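Local coordinates for STU0660 (Streptococcus thermophilus, PDB 3ZTH), which probably binds DNA as a large Csn2 protein of CRISPR-mediated bacterial immunity, and holds magnesium ions, at residues E126-M129 with N130-I133; I217-R220 with Q221-L225. All coordinates share one frame; numbering follows the deposited sequence.

Contact 1. Residues E126-M129 with N130-I133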
ATOM      1  N   GLU A 126      13.923 -13.523  23.309  1.00 67.85           N
ATOM      2  CA  GLU A 126      14.700 -12.326  23.001  1.00 68.94           C
ATOM      3  C   GLU A 126      16.138 -12.495  23.488  1.00 69.70           C
ATOM      4  O   GLU A 126      17.086 -12.411  22.710  1.00 70.49           O
ATOM      5  CB  GLU A 126      14.091 -11.092  23.673  1.00 68.47           C
ATOM      6  CG  GLU A 126      14.840  -9.802  23.367  1.00 68.93           C
ATOM      7  CD  GLU A 126      14.341  -8.615  24.170  1.00 69.75           C
ATOM      8  OE1 GLU A 126      14.524  -8.608  25.404  1.00 70.49           O
ATOM      9  OE2 GLU A 126      13.766  -7.684  23.570  1.00 70.58           O
ATOM     10  N   GLU A 127      16.290 -12.732  24.785  1.00 70.04           N
ATOM     11  CA  GLU A 127      17.605 -12.905  25.380  1.00 70.35           C
ATOM     12  C   GLU A 127      18.432 -13.984  24.694  1.00 70.32           C
ATOM     13  O   GLU A 127      19.559 -13.737  24.277  1.00 71.75           O
ATOM     14  CB  GLU A 127      17.466 -13.230  26.863  1.00 71.27           C
ATOM     15  CG  GLU A 127      16.880 -12.100  27.678  1.00 73.07           C
ATOM     16  CD  GLU A 127      16.914 -12.385  29.164  1.00 75.57           C
ATOM     17  OE1 GLU A 127      16.286 -13.380  29.589  1.00 76.90           O
ATOM     18  OE2 GLU A 127      17.571 -11.617  29.904  1.00 76.54           O
ATOM     19  N   ALA A 128      17.879 -15.183  24.582  1.00 70.50           N
ATOM     20  CA  ALA A 128      18.590 -16.281  23.940  1.00 71.87           C
ATOM     21  C   ALA A 128      18.977 -15.897  22.518  1.00 73.30           C
ATOM     22  O   ALA A 128      19.912 -16.446  21.933  1.00 73.49           O
ATOM     23  CB  ALA A 128      17.712 -17.512  23.915  1.00 71.73           C
HETATM   24  N   MSE A 129      18.244 -14.938  21.972  1.00 74.31           N
HETATM   25  CA  MSE A 129      18.472 -14.471  20.620  1.00 74.42           C
HETATM   26  C   MSE A 129      19.571 -13.413  20.585  1.00 73.64           C
HETATM   27  O   MSE A 129      20.379 -13.370  19.656  1.00 73.07           O
HETATM   28  CB  MSE A 129      17.166 -13.911  20.082  1.00 77.18           C
HETATM   29  CG  MSE A 129      17.100 -13.791  18.595  1.00 81.49           C
HETATM   30 SE   MSE A 129      15.296 -14.140  18.041  1.00 89.37          SE
HETATM   31  CE  MSE A 129      15.583 -15.875  17.225  1.00 83.82           C
ATOM     32  N   ASN A 130      19.598 -12.555  21.600  1.00 71.81           N
ATOM     33  CA  ASN A 130      20.614 -11.521  21.670  1.00 70.87           C
ATOM     34  C   ASN A 130      21.967 -12.128  22.001  1.00 70.62           C
ATOM     35  O   ASN A 130      23.004 -11.548  21.676  1.00 70.67           O
ATOM     36  CB  ASN A 130      20.244 -10.480  22.716  1.00 71.32           C
ATOM     37  CG  ASN A 130      19.062  -9.649  22.301  1.00 72.46           C
ATOM     38  OD1 ASN A 130      19.041  -9.097  21.204  1.00 73.60           O
ATOM     39  ND2 ASN A 130      18.068  -9.552  23.172  1.00 74.39           N
ATOM     40  N   ARG A 131      21.955 -13.293  22.646  1.00 69.56           N
ATOM     41  CA  ARG A 131      23.198 -13.968  23.000  1.00 68.60           C
ATOM     42  C   ARG A 131      23.924 -14.451  21.756  1.00 67.83           C
ATOM     43  O   ARG A 131      25.137 -14.620  21.771  1.00 67.91           O
ATOM     44  CB  ARG A 131      22.945 -15.162  23.929  1.00 68.32           C
ATOM     45  CG  ARG A 131      22.737 -14.794  25.392  1.00 68.88           C
ATOM     46  CD  ARG A 131      22.986 -15.996  26.298  1.00 67.63           C
ATOM     47  NE  ARG A 131      22.093 -17.113  25.995  1.00 66.74           N
ATOM     48  CZ  ARG A 131      20.831 -17.203  26.410  1.00 66.59           C
ATOM     49  NH1 ARG A 131      20.294 -16.241  27.157  1.00 63.59           N
ATOM     50  NH2 ARG A 131      20.103 -18.258  26.070  1.00 65.74           N
ATOM     51  N   HIS A 132      23.186 -14.681  20.677  1.00 67.75           N
ATOM     52  CA  HIS A 132      23.818 -15.137  19.451  1.00 69.21           C
ATOM     53  C   HIS A 132      24.136 -13.994  18.494  1.00 69.49           C
ATOM     54  O   HIS A 132      24.974 -14.137  17.603  1.00 69.55           O
ATOM     55  CB  HIS A 132      22.958 -16.201  18.768  1.00 70.65           C
ATOM     56  CG  HIS A 132      23.258 -17.594  19.229  1.00 72.68           C
ATOM     57  ND1 HIS A 132      23.002 -18.026  20.514  1.00 73.84           N
ATOM     58  CD2 HIS A 132      23.832 -18.641  18.589  1.00 73.52           C
ATOM     59  CE1 HIS A 132      23.407 -19.278  20.645  1.00 73.82           C
ATOM     60  NE2 HIS A 132      23.916 -19.673  19.492  1.00 74.53           N
ATOM     61  N   ILE A 133      23.473 -12.858  18.682  1.00 69.68           N
ATOM     62  CA  ILE A 133      23.728 -11.690  17.849  1.00 69.98           C
ATOM     63  C   ILE A 133      24.346 -10.639  18.763  1.00 71.80           C
ATOM     64  O   ILE A 133      23.748  -9.598  19.046  1.00 72.30           O
ATOM     65  CB  ILE A 133      22.440 -11.149  17.244  1.00 68.63           C
ATOM     66  CG1 ILE A 133      21.740 -12.264  16.460  1.00 66.67           C
ATOM     67  CG2 ILE A 133      22.762  -9.963  16.348  1.00 68.08           C
ATOM     68  CD1 ILE A 133      20.339 -11.919  16.022  1.00 65.91           C
TER
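Arg131 folds back over Ala128, so that Ala128 CA sits 3.2 Å above the guanidinium plane of Arg131, off-centre and nearer the outer nitrogens. CG of Arg131 leaves anti to the carbonyl carbon and the chain bends at chi3 (-60°), which turns the charged end back along the helix; NH2 of Arg131 comes 3.3 Å from Ala128 CB. The same NH2 makes a long, weak ion pair with Asp110 of the second subunit. Beside it the Asn130 amide lies across the stem of Glu126, one turn earlier in the chain, Asn130 ND2 3.2 Å from Glu126 CG, with amide and carboxylate planes 46° apart. Asn130 OD1 accepts the backbone N-H of Leu144, and Glu126 OE2 takes a weak bond from the N-H of Asn146, so both side chains tie the helix end to strand 140-146. In the backbone, Asn130 N bonds to Glu126 O (2.8 Å) and Arg131 N to Glu127 O (2.9 Å). Met129 O then receives two donors on the same face of its plane: Ile133 N, and His132 N from well above that plane, each at 3.3 Å. The arrangement is that of a helix C-terminus running out into a loop, here packed against the second subunit.

Contact 2. Residues I217-R220 with Q221-L225; sequences IFYR and QICHL
The backbone follows a regular alpha-helical course, with four successive i to i+4 bonds from Gln221 N to Ile217 O through His224 N to Arg220 O, the last 2.9 Å long. On one flank Cys223 SG rests over a face of the Tyr219 ring, 3.7 Å from its centroid and 22° off the normal, a sulfur-aromatic contact whose closest ring atom is CZ at 3.5 Å from SG. The Tyr219 ring reaches this place because its CG stands anti to the backbone N (chi1 177°), while SG stands anti to the carbonyl carbon of Cys223. Ile222 touches two aromatic rings. Ile222 CG2 lies over a face of the Phe218 ring, 4.1 Å from the centroid, as a CH-pi contact, and Ile222 CD1 meets Tyr219 CD1 at 3.8 Å. The branches are placed by a chi1 of 64°, which sets Ile222 CG1 between the backbone N and the carbonyl carbon and brings it to 3.1 Å from Tyr219 O. Gln221 runs beside Ile217, Gln221 NE2 3.4 Å from Ile217 CG2, and NE2 also bonds weakly to Ser182 OG on helix 177-192. Phe218 packs on that helix too, whereas Ile222 faces Phe234 and Leu236 of strand 232-237. Helix 212-228 is the crossover of a beta-alpha-beta unit between the parallel strands 199-204 and 232-237, in keeping with this family's P-loop NTPase clan.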
ATOM      1  N   ILE A 217     -40.133 -17.593  16.497  1.00 32.30           N
ATOM      2  CA  ILE A 217     -39.171 -17.919  17.540  1.00 33.19           C
ATOM      3  C   ILE A 217     -38.181 -16.756  17.697  1.00 33.49           C
ATOM      4  O   ILE A 217     -37.874 -16.316  18.815  1.00 33.73           O
ATOM      5  CB  ILE A 217     -38.400 -19.220  17.188  1.00 33.05           C
ATOM      6  CG1 ILE A 217     -39.352 -20.415  17.279  1.00 30.52           C
ATOM      7  CG2 ILE A 217     -37.198 -19.395  18.113  1.00 28.54           C
ATOM      8  CD1 ILE A 217     -38.720 -21.745  16.873  1.00 30.46           C
ATOM      9  N   PHE A 218     -37.689 -16.264  16.564  1.00 32.82           N
ATOM     10  CA  PHE A 218     -36.754 -15.142  16.532  1.00 30.64           C
ATOM     11  C   PHE A 218     -37.375 -13.880  17.130  1.00 30.39           C
ATOM     12  O   PHE A 218     -36.728 -13.149  17.884  1.00 29.03           O
ATOM     13  CB  PHE A 218     -36.336 -14.874  15.084  1.00 32.33           C
ATOM     14  CG  PHE A 218     -35.833 -13.482  14.839  1.00 33.48           C
ATOM     15  CD1 PHE A 218     -34.535 -13.124  15.183  1.00 33.72           C
ATOM     16  CD2 PHE A 218     -36.674 -12.516  14.283  1.00 34.83           C
ATOM     17  CE1 PHE A 218     -34.077 -11.824  14.980  1.00 34.28           C
ATOM     18  CE2 PHE A 218     -36.230 -11.216  14.077  1.00 34.60           C
ATOM     19  CZ  PHE A 218     -34.927 -10.864  14.426  1.00 34.36           C
ATOM     20  N   TYR A 219     -38.636 -13.630  16.789  1.00 31.08           N
ATOM     21  CA  TYR A 219     -39.344 -12.447  17.277  1.00 32.74           C
ATOM     22  C   TYR A 219     -39.574 -12.465  18.786  1.00 32.31           C
ATOM     23  O   TYR A 219     -39.515 -11.418  19.435  1.00 30.67           O
ATOM     24  CB  TYR A 219     -40.678 -12.287  16.532  1.00 34.34           C
ATOM     25  CG  TYR A 219     -41.529 -11.131  17.017  1.00 36.58           C
ATOM     26  CD1 TYR A 219     -41.172  -9.810  16.742  1.00 35.60           C
ATOM     27  CD2 TYR A 219     -42.691 -11.360  17.754  1.00 35.66           C
ATOM     28  CE1 TYR A 219     -41.954  -8.746  17.191  1.00 34.97           C
ATOM     29  CE2 TYR A 219     -43.474 -10.311  18.199  1.00 34.91           C
ATOM     30  CZ  TYR A 219     -43.104  -9.006  17.917  1.00 37.55           C
ATOM     31  OH  TYR A 219     -43.897  -7.968  18.363  1.00 40.41           O
ATOM     32  N   ARG A 220     -39.844 -13.643  19.344  1.00 32.99           N
ATOM     33  CA  ARG A 220     -40.031 -13.744  20.793  1.00 35.29           C
ATOM     34  C   ARG A 220     -38.709 -13.387  21.466  1.00 33.50           C
ATOM     35  O   ARG A 220     -38.680 -12.697  22.482  1.00 34.06           O
ATOM     36  CB  ARG A 220     -40.447 -15.152  21.201  1.00 37.00           C
ATOM     37  CG  ARG A 220     -41.854 -15.516  20.797  1.00 44.57           C
ATOM     38  CD  ARG A 220     -42.178 -16.954  21.179  1.00 51.22           C
ATOM     39  NE  ARG A 220     -43.454 -17.384  20.611  1.00 56.04           N
ATOM     40  CZ  ARG A 220     -44.628 -16.828  20.898  1.00 58.89           C
ATOM     41  NH1 ARG A 220     -44.696 -15.815  21.760  1.00 58.89           N
ATOM     42  NH2 ARG A 220     -45.732 -17.272  20.304  1.00 59.63           N
ATOM     43  N   GLN A 221     -37.611 -13.853  20.883  1.00 32.48           N
ATOM     44  CA  GLN A 221     -36.291 -13.560  21.419  1.00 30.66           C
ATOM     45  C   GLN A 221     -36.028 -12.063  21.452  1.00 30.23           C
ATOM     46  O   GLN A 221     -35.604 -11.542  22.480  1.00 31.02           O
ATOM     47  CB  GLN A 221     -35.213 -14.271  20.605  1.00 30.40           C
ATOM     48  CG  GLN A 221     -35.093 -15.747  20.947  1.00 33.71           C
ATOM     49  CD  GLN A 221     -34.206 -16.520  19.987  1.00 35.91           C
ATOM     50  OE1 GLN A 221     -33.165 -16.033  19.547  1.00 38.54           O
ATOM     51  NE2 GLN A 221     -34.612 -17.744  19.670  1.00 37.68           N
ATOM     52  N   ILE A 222     -36.289 -11.351  20.355  1.00 29.86           N
ATOM     53  CA  ILE A 222     -36.036  -9.917  20.389  1.00 29.79           C
ATOM     54  C   ILE A 222     -36.971  -9.192  21.359  1.00 30.10           C
ATOM     55  O   ILE A 222     -36.582  -8.188  21.950  1.00 30.07           O
ATOM     56  CB  ILE A 222     -36.106  -9.254  18.980  1.00 30.32           C
ATOM     57  CG1 ILE A 222     -37.503  -9.347  18.390  1.00 30.19           C
ATOM     58  CG2 ILE A 222     -35.101  -9.911  18.048  1.00 30.25           C
ATOM     59  CD1 ILE A 222     -37.575  -8.692  17.025  1.00 29.46           C
ATOM     60  N   CYS A 223     -38.191  -9.701  21.529  1.00 30.29           N
ATOM     61  CA  CYS A 223     -39.130  -9.097  22.466  1.00 32.67           C
ATOM     62  C   CYS A 223     -38.567  -9.257  23.874  1.00 33.56           C
ATOM     63  O   CYS A 223     -38.664  -8.352  24.711  1.00 35.34           O
ATOM     64  CB  CYS A 223     -40.500  -9.780  22.398  1.00 33.57           C
ATOM     65  SG  CYS A 223     -41.545  -9.258  21.017  1.00 40.98           S
ATOM     66  N   HIS A 224     -37.987 -10.421  24.134  1.00 31.80           N
ATOM     67  CA  HIS A 224     -37.393 -10.695  25.431  1.00 32.60           C
ATOM     68  C   HIS A 224     -36.273  -9.697  25.697  1.00 32.33           C
ATOM     69  O   HIS A 224     -36.207  -9.082  26.762  1.00 33.19           O
ATOM     70  CB  HIS A 224     -36.821 -12.115  25.453  1.00 33.82           C
ATOM     71  CG  HIS A 224     -36.036 -12.430  26.687  1.00 32.75           C
ATOM     72  ND1 HIS A 224     -36.617 -12.536  27.933  1.00 31.62           N
ATOM     73  CD2 HIS A 224     -34.714 -12.659  26.868  1.00 32.07           C
ATOM     74  CE1 HIS A 224     -35.687 -12.818  28.827  1.00 31.89           C
ATOM     75  NE2 HIS A 224     -34.524 -12.898  28.207  1.00 31.44           N
ATOM     76  N   LEU A 225     -35.395  -9.526  24.718  1.00 30.98           N
ATOM     77  CA  LEU A 225     -34.285  -8.615  24.892  1.00 31.10           C
ATOM     78  C   LEU A 225     -34.682  -7.152  25.088  1.00 32.25           C
ATOM     79  O   LEU A 225     -34.085  -6.475  25.920  1.00 33.09           O
ATOM     80  CB  LEU A 225     -33.297  -8.748  23.728  1.00 28.67           C
ATOM     81  CG  LEU A 225     -32.717 -10.147  23.507  1.00 28.62           C
ATOM     82  CD1 LEU A 225     -31.704 -10.111  22.373  1.00 28.03           C
ATOM     83  CD2 LEU A 225     -32.059 -10.647  24.778  1.00 29.32           C
TER

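In the fold
From the N terminus the chain lays down strands 20-24 and 76-80 of the central sheet, then runs out to helix 109-130, where contact 1 marks the passage from helix to the loop before strand 136-137. It returns through strand 140-146 and helix 177-192 to strand 199-204, and contact 2 follows within helix 212-228, which leads to strand 232-237. Each contact is local and closes no long loop; they lie in series, neither nesting nor crossing. The centres of contacts 1 and 2 are about 58 Å apart, and the two do not touch. Contact 1, far from the chain centre, joins a helix end to strand 140-146 and the second subunit. Contact 2 sits near the centre, joining strands 20-24 and 232-237 with helix 177-192.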